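Local coordinates for protein tryptophan halogenase superfamily (Brevundimonas sp. BAL3, PDB 6FRL) that is a flavin-dependent halogenase of the tryptophan halogenase family that prefers bromination over chlorination, at residues L132-L137 against E482-I487; F147-P152 against F161-H166; F239-R244 against P323-R328; L399-N404 against R413-M418. All blocks are in the same frame, centred on the assembly; numbering follows the deposited sequence.

Interaction 1: L132-L137 against E482-I487; sequences LAAYSL and EMRANI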
# COMPACT_ATOMS: atom_id res chain seq x y z
N LEU B 132 15.01 -20.43 10.16
CA LEU B 132 13.76 -19.68 10.01
C LEU B 132 12.73 -20.45 9.12
O LEU B 132 11.51 -20.38 9.38
CB LEU B 132 14.06 -18.30 9.45
CG LEU B 132 12.86 -17.40 9.18
CD1 LEU B 132 12.30 -16.85 10.48
CD2 LEU B 132 13.30 -16.30 8.24
N ALA B 133 13.22 -21.18 8.11
CA ALA B 133 12.39 -22.02 7.23
C ALA B 133 11.55 -23.14 7.90
O ALA B 133 10.54 -23.59 7.35
CB ALA B 133 13.27 -22.63 6.14
N ALA B 134 11.97 -23.59 9.08
CA ALA B 134 11.14 -24.52 9.83
C ALA B 134 9.81 -23.94 10.24
O ALA B 134 8.95 -24.69 10.68
CB ALA B 134 11.86 -25.03 11.06
N TYR B 135 9.62 -22.63 10.11
CA TYR B 135 8.36 -21.99 10.47
C TYR B 135 7.52 -21.55 9.28
O TYR B 135 6.57 -20.81 9.48
CB TYR B 135 8.59 -20.81 11.39
CG TYR B 135 9.38 -21.17 12.61
CD1 TYR B 135 10.76 -21.12 12.60
CD2 TYR B 135 8.74 -21.56 13.79
CE1 TYR B 135 11.51 -21.47 13.71
CE2 TYR B 135 9.48 -21.92 14.92
CZ TYR B 135 10.86 -21.86 14.87
OH TYR B 135 11.60 -22.18 15.97
N SER B 136 7.86 -22.02 8.08
CA SER B 136 7.06 -21.82 6.85
C SER B 136 6.58 -23.16 6.31
O SER B 136 7.39 -24.00 5.91
CB SER B 136 7.91 -21.17 5.74
OG SER B 136 7.22 -21.19 4.49
N LEU B 137 5.26 -23.33 6.27
CA LEU B 137 4.66 -24.54 5.74
C LEU B 137 5.00 -24.71 4.27
O LEU B 137 5.34 -25.81 3.82
CB LEU B 137 3.15 -24.52 5.95
CG LEU B 137 2.30 -25.61 5.32
CD1 LEU B 137 2.80 -26.98 5.73
CD2 LEU B 137 0.83 -25.43 5.72
N GLU B 482 6.46 -26.01 19.46
CA GLU B 482 5.09 -26.38 19.05
C GLU B 482 4.75 -26.01 17.59
O GLU B 482 4.17 -26.82 16.86
CB GLU B 482 4.09 -25.75 20.04
CG GLU B 482 2.59 -25.96 19.80
CD GLU B 482 1.73 -25.38 20.95
OE1 GLU B 482 2.29 -25.08 22.05
OE2 GLU B 482 0.49 -25.20 20.79
N MET B 483 5.09 -24.78 17.17
CA MET B 483 4.92 -24.33 15.79
C MET B 483 5.72 -25.23 14.86
O MET B 483 5.19 -25.75 13.90
CB MET B 483 5.42 -22.90 15.61
CG MET B 483 4.43 -21.84 16.07
SD MET B 483 4.89 -20.14 15.65
CE MET B 483 5.85 -19.67 17.07
N ARG B 484 6.99 -25.40 15.17
CA ARG B 484 7.96 -26.17 14.41
C ARG B 484 7.47 -27.60 14.17
O ARG B 484 7.57 -28.14 13.07
CB ARG B 484 9.30 -26.13 15.19
CG ARG B 484 10.53 -26.64 14.51
CD ARG B 484 11.82 -26.05 15.11
NE ARG B 484 12.13 -26.54 16.46
CZ ARG B 484 12.07 -25.83 17.59
NH1 ARG B 484 11.65 -24.55 17.62
NH2 ARG B 484 12.38 -26.43 18.73
N ALA B 485 6.86 -28.17 15.20
CA ALA B 485 6.26 -29.50 15.13
C ALA B 485 4.94 -29.53 14.35
O ALA B 485 4.75 -30.45 13.56
CB ALA B 485 6.06 -30.04 16.54
N ASN B 486 4.03 -28.57 14.55
CA ASN B 486 2.75 -28.53 13.80
C ASN B 486 3.01 -28.60 12.28
O ASN B 486 2.37 -29.36 11.54
CB ASN B 486 1.93 -27.25 14.09
CG ASN B 486 1.33 -27.22 15.50
OD1 ASN B 486 1.11 -28.26 16.12
ND2 ASN B 486 1.07 -26.01 16.02
N ILE B 487 3.96 -27.79 11.83
CA ILE B 487 4.37 -27.80 10.42
C ILE B 487 4.98 -29.14 9.99
O ILE B 487 4.61 -29.68 8.96
CB ILE B 487 5.31 -26.60 10.09
CG1 ILE B 487 4.49 -25.32 10.04
CG2 ILE B 487 6.03 -26.81 8.75
CD1 ILE B 487 5.32 -24.06 9.95
O HOH W 1 8.89 -27.60 10.96
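A134, Y135 and L137 meet one side of helix 473-492 where a short 3-10 turn (132-134) passes into helix 137-143, and the backbones come nearest at L137 and I487, 5.7 Å between CA atoms. I487 supplies the apolar part of the contact. With its CG1 beside the backbone N (chi1 -74°) and the chain running on anti, CD1 lies against the backbone just past the turn, 3.4 Å from Y135 C, while CG1 faces L137 CB at 4.4 Å. The contact holds the loop between helices 116-125 and 137-143 against helix 473-492, a long helix near the C-terminal end of the modelled chain; S136 is the N-cap of helix 137-143, its OG accepting from A139 N. On the polar side, the R484 chain bends at chi3, and NH1 donates to Y135 OH over 2.9 Å in a bent bond, 135° at the hydrogen. The tyrosine oxygen sits 17° out of the guanidinium plane, and R484 CG rests 4.0 Å from A134 CB. M483 CB abuts the ring of Y135 at its edge, 4.0 Å from CD2. One water donates to both A134 O (2.9 Å) and R484 O, linking turn and helix.

Interaction 2: F147-P152 against F161-H166; sequences FTLPSP and FDWALH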
# COMPACT_ATOMS: atom_id res chain seq x y z
N PHE B 147 2.87 -31.82 -1.76
CA PHE B 147 1.91 -30.84 -2.24
C PHE B 147 0.46 -31.08 -1.78
O PHE B 147 -0.04 -32.21 -1.83
CB PHE B 147 1.90 -30.71 -3.79
CG PHE B 147 0.98 -29.61 -4.28
CD1 PHE B 147 1.39 -28.29 -4.31
CD2 PHE B 147 -0.36 -29.89 -4.59
CE1 PHE B 147 0.52 -27.28 -4.74
CE2 PHE B 147 -1.24 -28.88 -5.00
CZ PHE B 147 -0.80 -27.57 -5.08
N THR B 148 -0.21 -30.00 -1.39
CA THR B 148 -1.67 -30.00 -1.15
C THR B 148 -2.23 -28.60 -1.41
O THR B 148 -1.53 -27.58 -1.23
CB THR B 148 -2.04 -30.48 0.28
OG1 THR B 148 -3.44 -30.71 0.36
CG2 THR B 148 -1.67 -29.45 1.37
N LEU B 149 -3.48 -28.54 -1.85
CA LEU B 149 -4.16 -27.25 -1.96
C LEU B 149 -4.22 -26.58 -0.58
O LEU B 149 -4.54 -27.24 0.39
CB LEU B 149 -5.58 -27.43 -2.53
CG LEU B 149 -5.73 -27.98 -3.96
CD1 LEU B 149 -7.20 -27.90 -4.40
CD2 LEU B 149 -4.82 -27.27 -4.98
N PRO B 150 -3.87 -25.28 -0.48
CA PRO B 150 -4.07 -24.58 0.80
C PRO B 150 -5.55 -24.52 1.22
O PRO B 150 -6.42 -24.52 0.36
CB PRO B 150 -3.58 -23.16 0.52
CG PRO B 150 -3.66 -23.04 -0.93
CD PRO B 150 -3.33 -24.37 -1.50
N SER B 151 -5.80 -24.48 2.52
CA SER B 151 -7.16 -24.38 3.04
C SER B 151 -7.75 -23.04 2.68
O SER B 151 -7.01 -22.06 2.71
CB SER B 151 -7.20 -24.55 4.56
OG SER B 151 -7.05 -25.92 4.88
N PRO B 152 -9.04 -23.02 2.28
CA PRO B 152 -9.66 -21.71 2.03
C PRO B 152 -9.86 -20.82 3.26
O PRO B 152 -9.65 -19.61 3.14
CB PRO B 152 -11.01 -22.07 1.40
CG PRO B 152 -10.82 -23.41 0.82
CD PRO B 152 -9.85 -24.11 1.72
N PHE B 161 -0.33 -20.65 2.80
CA PHE B 161 0.71 -20.61 1.76
C PHE B 161 -0.01 -20.47 0.41
O PHE B 161 -1.22 -20.72 0.34
CB PHE B 161 1.62 -21.87 1.78
CG PHE B 161 0.90 -23.17 1.51
CD1 PHE B 161 0.13 -23.76 2.50
CD2 PHE B 161 1.00 -23.83 0.29
CE1 PHE B 161 -0.52 -24.98 2.27
CE2 PHE B 161 0.32 -25.03 0.05
CZ PHE B 161 -0.43 -25.60 1.06
N ASP B 162 0.72 -20.04 -0.62
CA ASP B 162 0.19 -20.07 -1.99
C ASP B 162 1.11 -20.89 -2.92
O ASP B 162 2.16 -21.43 -2.48
CB ASP B 162 -0.07 -18.63 -2.48
CG ASP B 162 -1.24 -18.53 -3.50
OD1 ASP B 162 -1.83 -19.56 -3.93
OD2 ASP B 162 -1.52 -17.38 -3.90
N TRP B 163 0.69 -21.05 -4.16
CA TRP B 163 1.42 -21.89 -5.12
C TRP B 163 1.20 -21.40 -6.54
O TRP B 163 0.23 -20.69 -6.82
CB TRP B 163 0.96 -23.33 -4.99
CG TRP B 163 -0.50 -23.61 -5.41
CD1 TRP B 163 -1.64 -23.31 -4.70
CD2 TRP B 163 -0.94 -24.26 -6.62
NE1 TRP B 163 -2.76 -23.71 -5.41
CE2 TRP B 163 -2.35 -24.30 -6.58
CE3 TRP B 163 -0.28 -24.79 -7.73
CZ2 TRP B 163 -3.08 -24.87 -7.59
CZ3 TRP B 163 -1.03 -25.36 -8.75
CH2 TRP B 163 -2.40 -25.39 -8.68
N ALA B 164 2.10 -21.80 -7.42
CA ALA B 164 2.06 -21.35 -8.82
C ALA B 164 2.39 -22.52 -9.75
O ALA B 164 2.36 -23.67 -9.30
CB ALA B 164 3.02 -20.16 -9.03
N LEU B 165 2.68 -22.22 -11.02
CA LEU B 165 2.98 -23.25 -12.01
C LEU B 165 4.38 -23.19 -12.60
O LEU B 165 5.00 -22.10 -12.77
CB LEU B 165 2.00 -23.15 -13.19
CG LEU B 165 0.51 -23.00 -12.89
CD1 LEU B 165 -0.27 -22.99 -14.21
CD2 LEU B 165 0.06 -24.11 -11.96
N HIS B 166 4.89 -24.39 -12.90
CA HIS B 166 5.92 -24.56 -13.91
C HIS B 166 5.14 -25.00 -15.14
O HIS B 166 4.38 -25.96 -15.05
CB HIS B 166 6.92 -25.68 -13.52
CG HIS B 166 7.59 -25.47 -12.20
ND1 HIS B 166 7.38 -26.32 -11.13
CD2 HIS B 166 8.46 -24.52 -11.78
CE1 HIS B 166 8.11 -25.90 -10.10
NE2 HIS B 166 8.76 -24.80 -10.46
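F147 and W163 form the dense end of this contact, a T-shaped pair in which the phenyl edge is directed at the indole face. The planes stand at 73° and the centroid of the F147 ring lies 5.1 Å from that of the six-membered ring of W163; F147 CZ makes the nearest approach, 3.7 Å from W163 CD2. W163 CB points toward segment 147-152, and CG stands between the backbone N and the carbonyl carbon (chi1 67°). P150 packs on two rings: CB lies over one face of F161, 4.1 Å from the centroid and 16° off the normal, a CH-pi contact, while CD touches W163 CD1 at 3.8 Å. At the F161 rim, T148 O lies close to the ring plane, 3.2 Å from CZ. No hydrogen bond spans the two segments. The other side is looser: L149 is exposed and reaches the indole through the single branch CD2, 3.9 Å from W163 CZ2. This aromatic packing closes the loop ahead of strand 164-168, the middle strand of a three-stranded antiparallel sheet. R63 makes a cation-pi contact with W163, M77 of helix 73-79 also touches the indole, and L137 and L141 of helix 137-143 pack on F161.

Interaction 3: F239-R244 against P323-R328; sequences FEDWGR and PFRPGR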
# COMPACT_ATOMS: atom_id res chain seq x y z
N PHE B 239 15.71 3.50 -24.41
CA PHE B 239 15.97 2.38 -23.51
C PHE B 239 16.90 2.77 -22.34
O PHE B 239 18.00 3.25 -22.59
CB PHE B 239 16.61 1.21 -24.29
CG PHE B 239 16.49 -0.11 -23.59
CD1 PHE B 239 15.31 -0.81 -23.63
CD2 PHE B 239 17.55 -0.63 -22.89
CE1 PHE B 239 15.17 -2.03 -22.98
CE2 PHE B 239 17.43 -1.86 -22.20
CZ PHE B 239 16.22 -2.55 -22.25
N GLU B 240 16.45 2.56 -21.09
CA GLU B 240 17.33 2.75 -19.92
C GLU B 240 18.07 1.45 -19.67
O GLU B 240 17.46 0.48 -19.18
CB GLU B 240 16.59 3.13 -18.61
CG GLU B 240 15.47 4.15 -18.70
CD GLU B 240 15.94 5.54 -18.98
OE1 GLU B 240 15.60 6.07 -20.04
OE2 GLU B 240 16.64 6.09 -18.10
N ASP B 241 19.37 1.44 -19.96
CA ASP B 241 20.19 0.24 -19.78
C ASP B 241 20.56 0.08 -18.31
O ASP B 241 20.87 1.06 -17.65
CB ASP B 241 21.47 0.28 -20.62
CG ASP B 241 21.91 -1.10 -21.04
OD1 ASP B 241 22.67 -1.74 -20.27
OD2 ASP B 241 21.45 -1.59 -22.11
N TRP B 242 20.50 -1.16 -17.83
CA TRP B 242 20.78 -1.48 -16.43
C TRP B 242 21.93 -2.50 -16.23
O TRP B 242 22.12 -3.00 -15.10
CB TRP B 242 19.48 -1.98 -15.73
CG TRP B 242 18.46 -0.90 -15.39
CD1 TRP B 242 18.65 0.45 -15.32
CD2 TRP B 242 17.10 -1.12 -15.04
NE1 TRP B 242 17.49 1.10 -14.95
CE2 TRP B 242 16.52 0.16 -14.78
CE3 TRP B 242 16.30 -2.25 -14.93
CZ2 TRP B 242 15.18 0.31 -14.41
CZ3 TRP B 242 14.97 -2.10 -14.56
CH2 TRP B 242 14.42 -0.83 -14.30
N GLY B 243 22.72 -2.76 -17.31
CA GLY B 243 23.89 -3.66 -17.24
C GLY B 243 24.91 -3.21 -16.20
O GLY B 243 25.60 -4.02 -15.63
N ARG B 244 24.97 -1.92 -15.94
CA ARG B 244 25.80 -1.36 -14.89
C ARG B 244 25.47 -1.92 -13.49
O ARG B 244 26.39 -2.17 -12.71
CB ARG B 244 25.72 0.18 -14.91
CG ARG B 244 24.43 0.74 -14.33
CD ARG B 244 24.02 2.11 -14.78
NE ARG B 244 23.95 3.04 -13.66
CZ ARG B 244 23.20 4.15 -13.61
NH1 ARG B 244 22.41 4.52 -14.64
NH2 ARG B 244 23.25 4.92 -12.52
N PRO B 323 20.95 -13.20 -26.18
CA PRO B 323 21.43 -11.96 -25.53
C PRO B 323 20.45 -11.42 -24.47
O PRO B 323 19.22 -11.45 -24.62
CB PRO B 323 21.61 -10.97 -26.70
CG PRO B 323 21.82 -11.83 -27.89
CD PRO B 323 21.00 -13.08 -27.65
N PHE B 324 21.05 -10.97 -23.38
CA PHE B 324 20.36 -10.40 -22.27
C PHE B 324 20.72 -8.98 -22.37
O PHE B 324 21.89 -8.66 -22.60
CB PHE B 324 20.91 -10.96 -20.96
CG PHE B 324 20.18 -12.14 -20.43
CD1 PHE B 324 19.41 -12.97 -21.27
CD2 PHE B 324 20.26 -12.44 -19.07
CE1 PHE B 324 18.72 -14.05 -20.75
CE2 PHE B 324 19.58 -13.52 -18.55
CZ PHE B 324 18.82 -14.33 -19.38
N ARG B 325 19.75 -8.11 -22.19
CA ARG B 325 20.04 -6.71 -22.03
C ARG B 325 19.08 -6.12 -20.98
O ARG B 325 18.03 -5.62 -21.31
CB ARG B 325 19.97 -6.03 -23.38
CG ARG B 325 20.52 -4.63 -23.33
CD ARG B 325 20.09 -3.85 -24.55
NE ARG B 325 20.67 -2.51 -24.57
CZ ARG B 325 20.48 -1.63 -25.54
NH1 ARG B 325 21.09 -0.45 -25.47
NH2 ARG B 325 19.69 -1.92 -26.58
N PRO B 326 19.46 -6.19 -19.70
CA PRO B 326 18.64 -5.74 -18.58
C PRO B 326 18.31 -4.27 -18.65
O PRO B 326 19.20 -3.44 -18.90
CB PRO B 326 19.53 -5.96 -17.36
CG PRO B 326 20.59 -6.89 -17.79
CD PRO B 326 20.78 -6.67 -19.24
N GLY B 327 17.06 -3.92 -18.40
CA GLY B 327 16.66 -2.53 -18.46
C GLY B 327 15.22 -2.37 -18.82
O GLY B 327 14.51 -3.36 -18.97
N ARG B 328 14.80 -1.12 -18.98
CA ARG B 328 13.42 -0.84 -19.31
C ARG B 328 13.32 0.23 -20.39
O ARG B 328 14.13 1.16 -20.47
CB ARG B 328 12.63 -0.39 -18.05
CG ARG B 328 12.92 1.02 -17.60
CD ARG B 328 12.16 1.41 -16.35
NE ARG B 328 12.50 2.76 -15.99
CZ ARG B 328 12.06 3.85 -16.61
NH1 ARG B 328 11.21 3.79 -17.64
NH2 ARG B 328 12.48 5.05 -16.21
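R325 and D241 form a salt bridge, NE donating to OD2 over 2.7 Å with 150° at the hydrogen; the two side chains cross at about a right angle. D241 OD1 accepts from G243 N (3.1 Å), an Asx turn at the end of strand 239-241. Three backbone bonds join the segments: E240 N to R328 O (2.8 Å), R328 N to E240 O, and W242 N to P326 O. The strands are antiparallel, E240 and R328 being the hydrogen-bonded pair and D241 and G327 the non-hydrogen-bonded one. Strand 239-241 is thereby the outer member of a small three-stranded sheet, with 327-329 in the middle and 345-346 beyond. At G327 the CA approaches E240 O to 3.2 Å; its backbone angles (phi 152°, psi -176°) and the nearby F239 ring suit a residue without a side chain. F239 CD2 lies over the centre of the R325 guanidinium, 4.0 Å from NE. On the face bearing E240 and R328, E240 CG sits above the R328 guanidinium, and the polar ends of both side chains bond S330. The W242 ring covers G327 CA, 3.6 Å from CE3, and its CZ2 meets R328 CD at 3.8 Å. M390 and E391 of helix 376-402 touch the same indole.

Interaction 4: L399-N404 against R413-M418; sequences LHYKLN and RDCREM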
# COMPACT_ATOMS: atom_id res chain seq x y z
N LEU B 399 19.83 -7.62 -4.92
CA LEU B 399 20.10 -8.09 -3.56
C LEU B 399 20.70 -9.49 -3.51
O LEU B 399 21.59 -9.73 -2.68
CB LEU B 399 18.82 -8.06 -2.68
CG LEU B 399 19.02 -8.36 -1.19
CD1 LEU B 399 19.89 -7.30 -0.53
CD2 LEU B 399 17.72 -8.49 -0.45
N HIS B 400 20.21 -10.39 -4.37
CA HIS B 400 20.66 -11.78 -4.39
C HIS B 400 22.20 -11.86 -4.67
O HIS B 400 22.95 -12.65 -4.05
CB HIS B 400 19.90 -12.59 -5.46
CG HIS B 400 18.44 -12.83 -5.18
ND1 HIS B 400 17.50 -11.82 -5.23
CD2 HIS B 400 17.74 -13.98 -4.97
CE1 HIS B 400 16.29 -12.33 -5.03
NE2 HIS B 400 16.41 -13.64 -4.87
N TYR B 401 22.65 -11.04 -5.60
CA TYR B 401 24.07 -10.98 -5.94
C TYR B 401 24.87 -10.25 -4.84
O TYR B 401 25.93 -10.70 -4.43
CB TYR B 401 24.29 -10.24 -7.27
CG TYR B 401 23.80 -10.96 -8.51
CD1 TYR B 401 24.51 -12.06 -9.03
CD2 TYR B 401 22.65 -10.54 -9.20
CE1 TYR B 401 24.06 -12.72 -10.17
CE2 TYR B 401 22.21 -11.20 -10.34
CZ TYR B 401 22.92 -12.28 -10.82
OH TYR B 401 22.54 -12.93 -11.97
N LYS B 402 24.34 -9.11 -4.40
CA LYS B 402 24.97 -8.26 -3.39
C LYS B 402 25.34 -8.98 -2.09
O LYS B 402 26.35 -8.63 -1.49
CB LYS B 402 24.07 -7.08 -3.09
CG LYS B 402 24.65 -6.06 -2.09
CD LYS B 402 26.02 -5.56 -2.51
CE LYS B 402 26.41 -4.26 -1.85
NZ LYS B 402 27.83 -3.91 -2.16
N LEU B 403 24.53 -9.96 -1.67
CA LEU B 403 24.71 -10.66 -0.39
C LEU B 403 25.36 -12.06 -0.48
O LEU B 403 25.47 -12.80 0.53
CB LEU B 403 23.35 -10.81 0.30
CG LEU B 403 22.54 -9.54 0.55
CD1 LEU B 403 21.25 -9.90 1.27
CD2 LEU B 403 23.34 -8.55 1.37
N ASN B 404 25.82 -12.43 -1.67
CA ASN B 404 26.43 -13.74 -1.84
C ASN B 404 27.67 -13.87 -0.92
O ASN B 404 28.29 -12.87 -0.58
CB ASN B 404 26.74 -14.00 -3.31
CG ASN B 404 28.13 -13.57 -3.70
OD1 ASN B 404 29.09 -14.31 -3.49
ND2 ASN B 404 28.25 -12.38 -4.31
N ARG B 413 33.20 -11.86 -5.72
CA ARG B 413 33.74 -10.73 -4.90
C ARG B 413 33.19 -9.40 -5.39
O ARG B 413 32.75 -8.56 -4.59
CB ARG B 413 35.27 -10.63 -4.94
CG ARG B 413 36.02 -11.77 -4.26
CD ARG B 413 37.53 -11.63 -4.49
NE ARG B 413 38.25 -12.86 -4.15
CZ ARG B 413 38.52 -13.89 -4.97
NH1 ARG B 413 38.17 -13.88 -6.25
NH2 ARG B 413 39.17 -14.96 -4.52
N ASP B 414 33.23 -9.21 -6.71
CA ASP B 414 32.77 -7.97 -7.31
C ASP B 414 31.31 -7.72 -7.03
O ASP B 414 30.94 -6.60 -6.72
CB ASP B 414 33.01 -7.97 -8.82
CG ASP B 414 34.48 -7.82 -9.20
OD1 ASP B 414 35.34 -7.63 -8.31
OD2 ASP B 414 34.74 -7.91 -10.41
N CYS B 415 30.49 -8.76 -7.15
CA CYS B 415 29.04 -8.64 -6.85
C CYS B 415 28.83 -8.14 -5.41
O CYS B 415 28.05 -7.21 -5.20
CB CYS B 415 28.32 -9.98 -7.07
SG CYS B 415 27.91 -10.31 -8.80
N ARG B 416 29.58 -8.73 -4.47
CA ARG B 416 29.59 -8.31 -3.05
C ARG B 416 30.08 -6.88 -2.77
O ARG B 416 29.60 -6.23 -1.83
CB ARG B 416 30.40 -9.32 -2.24
CG ARG B 416 30.37 -9.13 -0.74
CD ARG B 416 30.91 -10.36 -0.01
NE ARG B 416 32.11 -10.90 -0.65
CZ ARG B 416 32.22 -12.09 -1.28
NH1 ARG B 416 31.20 -12.96 -1.37
NH2 ARG B 416 33.39 -12.42 -1.83
N GLU B 417 30.99 -6.36 -3.58
CA GLU B 417 31.49 -5.00 -3.41
C GLU B 417 30.94 -4.00 -4.41
O GLU B 417 31.23 -2.81 -4.29
CB GLU B 417 33.02 -5.02 -3.45
CG GLU B 417 33.65 -5.69 -2.22
CD GLU B 417 34.98 -6.36 -2.52
OE1 GLU B 417 35.72 -5.86 -3.39
OE2 GLU B 417 35.28 -7.40 -1.89
N MET B 418 30.14 -4.45 -5.39
CA MET B 418 29.55 -3.54 -6.43
C MET B 418 28.64 -2.49 -5.79
O MET B 418 27.96 -2.76 -4.81
CB MET B 418 28.78 -4.31 -7.54
CG MET B 418 27.31 -4.65 -7.24
SD MET B 418 26.50 -5.95 -8.20
CE MET B 418 26.89 -5.33 -9.84
O HOH W 2 27.46 -6.65 0.20
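A helix-loop-helix turn brings Y401, K402 and N404, at the C-terminal end of helix 376-402, against the last turn of helix 410-417, with the CA atoms of K402 and R416 only 4.6 Å apart. K402 bridges to the end of the second helix: its chain leaves anti to the backbone N (chi1 -177°) and bends at chi2, and NZ donates to both R416 O and M418 O, each at 2.9 Å. The ammonium stands above the carbonyl plane of R416, 51° out of it, but is tilted less from that of M418. A water donates to K402 O and R416 O, bridging the two backbones. In the reverse direction R416 bends at chi3, and its NH1 donates to N404 O at 3.0 Å; that oxygen lies in the guanidinium plane, while the donor stands well above the carbonyl plane. NH1 also bonds R406 O in the connecting loop. N404 ND2 donates in a nearly straight bond to Y401 O (2.9 Å, 170° at the hydrogen), and this carbonyl accepts from N404 N too. W412 O is a further acceptor for ND2. The apolar side is C415, whose SG lies oblique to the Y401 ring, 3.8 Å from CD1, while Y401 OH bonds E348. K402 NZ thus reaches carbonyls at and just past the end of helix 410-417, and R416 NH1 that of N404, past the end of helix 376-402. A lysine ammonium at the C-terminal end of helix 410-417 is consistent with a favourable interaction with the helix dipole.

How the interactions relate
Following the chain, interaction 1 opens first at 132-137 and closes last, at 482-487, so the other three contacts nest inside its loop of 344 residues. Interaction 2 closes an eight-residue loop between helix 137-143 and strand 164-168. Interaction 3 then spans 78 residues, which include much of the seven-stranded sheet, and interaction 4 closes the brief turn between helices 376-402 and 410-417; these three follow in series and none cross. Interactions 1 and 2 touch through L137 CD2 and F161 CD1, 3.7 Å apart. Interactions 3 and 4 adjoin loosely at R244 and M418, whereas interactions 1 and 3 lie on opposite sides of the chain's centre, about 40 Å between centres.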